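Putative alpha/beta hydrolase fold protein (Candidatus Nitrososphaera gargensis, PDB 5A62) probably hydrolyses carboxylic esters as an archaeal enzyme of the alpha/beta hydrolase fold. Local coordinates at residues L26-P31 with L37-E42. Sequence-based numbering, arbitrary orientation. Where two conformers were deposited one is given.
Sequences LVLIHP and LIWDYE
W39 reaches strand 25-29 with its CB, its five-membered ring and CZ2, starting at CB, which lies 4.0 Å from L28 CD1. With CG anti to the carbonyl carbon (chi1 -65°), the indole is carried on toward the strand. CG still packs on L28 CD1, and then the five-membered ring slides under L28 CB, a CH-pi contact with CB 3.7 Å from the ring centroid and 12° off its normal. On the opposite face, near the rim, sits I38 CG2. NE1 faces the strand end and shares a water with it: the water accepts weakly from W39 NE1 (3.1 Å) and from H30 N, and donates to L28 O at 2.7 Å. Strand 25-29, helix 40-48 and strand 52-56 form a beta-alpha-beta unit of the alpha/beta hydrolase fold, and W39 is the N-cap residue of that helix. Farther out, CZ2 comes within 3.5 Å of I29 O, at the indole edge. The other branch of I38 leads away from the indole, and its CD1 meets P31 CG tip to tip at 4.1 Å. H30 turns its imidazole away from segment 37-42; ND1 donates to P31 O (2.8 Å, 161°), while NE2 accepts a hydrogen bond from L58 N.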
# COMPACT_ATOMS: atom_id res chain seq x y z
N LEU A 26 -12.65 -24.84 11.32
CA LEU A 26 -12.20 -24.41 9.99
C LEU A 26 -12.52 -22.93 9.87
O LEU A 26 -13.60 -22.49 10.27
CB LEU A 26 -12.97 -25.13 8.91
CG LEU A 26 -12.85 -26.67 8.88
CD1 LEU A 26 -13.61 -27.27 7.74
CD2 LEU A 26 -11.44 -27.17 8.83
N VAL A 27 -11.57 -22.17 9.34
CA VAL A 27 -11.70 -20.75 9.15
C VAL A 27 -11.71 -20.43 7.68
O VAL A 27 -10.75 -20.84 7.02
CB VAL A 27 -10.52 -20.02 9.84
CG1 VAL A 27 -10.62 -18.52 9.67
CG2 VAL A 27 -10.43 -20.41 11.32
N LEU A 28 -12.72 -19.74 7.23
CA LEU A 28 -12.92 -19.41 5.82
C LEU A 28 -12.58 -17.96 5.61
O LEU A 28 -13.13 -17.09 6.29
CB LEU A 28 -14.32 -19.67 5.29
CG LEU A 28 -14.88 -21.03 5.65
CD1 LEU A 28 -16.25 -21.19 5.06
CD2 LEU A 28 -14.04 -22.14 5.15
N ILE A 29 -11.70 -17.68 4.63
CA ILE A 29 -11.26 -16.30 4.34
C ILE A 29 -11.50 -15.98 2.88
O ILE A 29 -10.92 -16.61 2.00
CB ILE A 29 -9.82 -16.07 4.73
CG1 ILE A 29 -9.48 -16.67 6.11
CG2 ILE A 29 -9.50 -14.61 4.70
CD1 ILE A 29 -8.11 -16.31 6.63
N HIS A 30 -12.39 -15.04 2.64
CA HIS A 30 -12.85 -14.64 1.32
C HIS A 30 -11.82 -13.80 0.55
O HIS A 30 -10.83 -13.32 1.11
CB HIS A 30 -14.18 -13.89 1.43
CG HIS A 30 -14.08 -12.56 2.10
ND1 HIS A 30 -13.60 -11.46 1.44
CD2 HIS A 30 -14.47 -12.10 3.33
CE1 HIS A 30 -13.67 -10.40 2.24
NE2 HIS A 30 -14.17 -10.77 3.40
N PRO A 31 -12.03 -13.61 -0.77
CA PRO A 31 -11.12 -12.84 -1.61
C PRO A 31 -11.44 -11.36 -1.57
O PRO A 31 -12.41 -10.93 -1.00
CB PRO A 31 -11.43 -13.36 -3.00
CG PRO A 31 -12.81 -13.70 -2.96
CD PRO A 31 -13.03 -14.30 -1.59
N LEU A 37 -21.08 -14.07 2.16
CA LEU A 37 -22.07 -14.58 1.19
C LEU A 37 -21.47 -15.51 0.16
O LEU A 37 -22.17 -16.36 -0.41
CB LEU A 37 -22.86 -13.45 0.55
CG LEU A 37 -23.46 -12.43 1.56
CD1 LEU A 37 -24.15 -11.28 0.84
CD2 LEU A 37 -24.29 -13.11 2.62
N ILE A 38 -20.17 -15.41 -0.12
CA ILE A 38 -19.54 -16.25 -1.13
C ILE A 38 -19.42 -17.67 -0.63
O ILE A 38 -19.18 -18.55 -1.43
CB ILE A 38 -18.16 -15.67 -1.52
CG1 ILE A 38 -17.85 -15.94 -3.00
CG2 ILE A 38 -17.03 -16.14 -0.63
CD1 ILE A 38 -16.55 -15.31 -3.49
N TRP A 39 -19.58 -17.90 0.68
CA TRP A 39 -19.28 -19.19 1.35
C TRP A 39 -20.54 -19.96 1.73
O TRP A 39 -20.49 -20.95 2.47
CB TRP A 39 -18.40 -18.98 2.59
CG TRP A 39 -17.03 -18.48 2.38
CD1 TRP A 39 -16.40 -17.38 3.02
CD2 TRP A 39 -15.97 -19.11 1.63
NE1 TRP A 39 -15.13 -17.29 2.61
CE2 TRP A 39 -14.80 -18.34 1.82
CE3 TRP A 39 -15.89 -20.24 0.84
CZ2 TRP A 39 -13.62 -18.66 1.23
CZ3 TRP A 39 -14.71 -20.57 0.28
CH2 TRP A 39 -13.56 -19.75 0.45
N ASP A 40 -21.69 -19.57 1.22
CA ASP A 40 -22.93 -20.17 1.69
C ASP A 40 -22.94 -21.69 1.60
O ASP A 40 -23.22 -22.41 2.57
CB ASP A 40 -24.15 -19.54 0.94
CG ASP A 40 -24.08 -19.59 -0.66
OD1 ASP A 40 -23.09 -20.03 -1.33
OD2 ASP A 40 -25.10 -19.15 -1.28
N TYR A 41 -22.61 -22.18 0.42
CA TYR A 41 -22.57 -23.58 0.18
C TYR A 41 -21.56 -24.28 1.06
O TYR A 41 -21.81 -25.33 1.64
CB TYR A 41 -22.26 -23.89 -1.27
CG TYR A 41 -22.10 -25.36 -1.60
CD1 TYR A 41 -23.20 -26.19 -1.62
CD2 TYR A 41 -20.85 -25.91 -1.79
CE1 TYR A 41 -23.06 -27.55 -1.87
CE2 TYR A 41 -20.70 -27.26 -2.05
CZ TYR A 41 -21.83 -28.06 -2.13
OH TYR A 41 -21.65 -29.42 -2.37
N GLU A 42 -20.38 -23.71 1.14
CA GLU A 42 -19.32 -24.32 1.88
C GLU A 42 -19.64 -24.40 3.37
O GLU A 42 -19.26 -25.39 4.01
CB GLU A 42 -17.99 -23.52 1.72
CG GLU A 42 -17.39 -23.62 0.35
CD GLU A 42 -18.01 -22.77 -0.68
OE1 GLU A 42 -18.94 -21.97 -0.46
OE2 GLU A 42 -17.51 -22.86 -1.84
O HOH W 1 -14.64 -15.27 4.89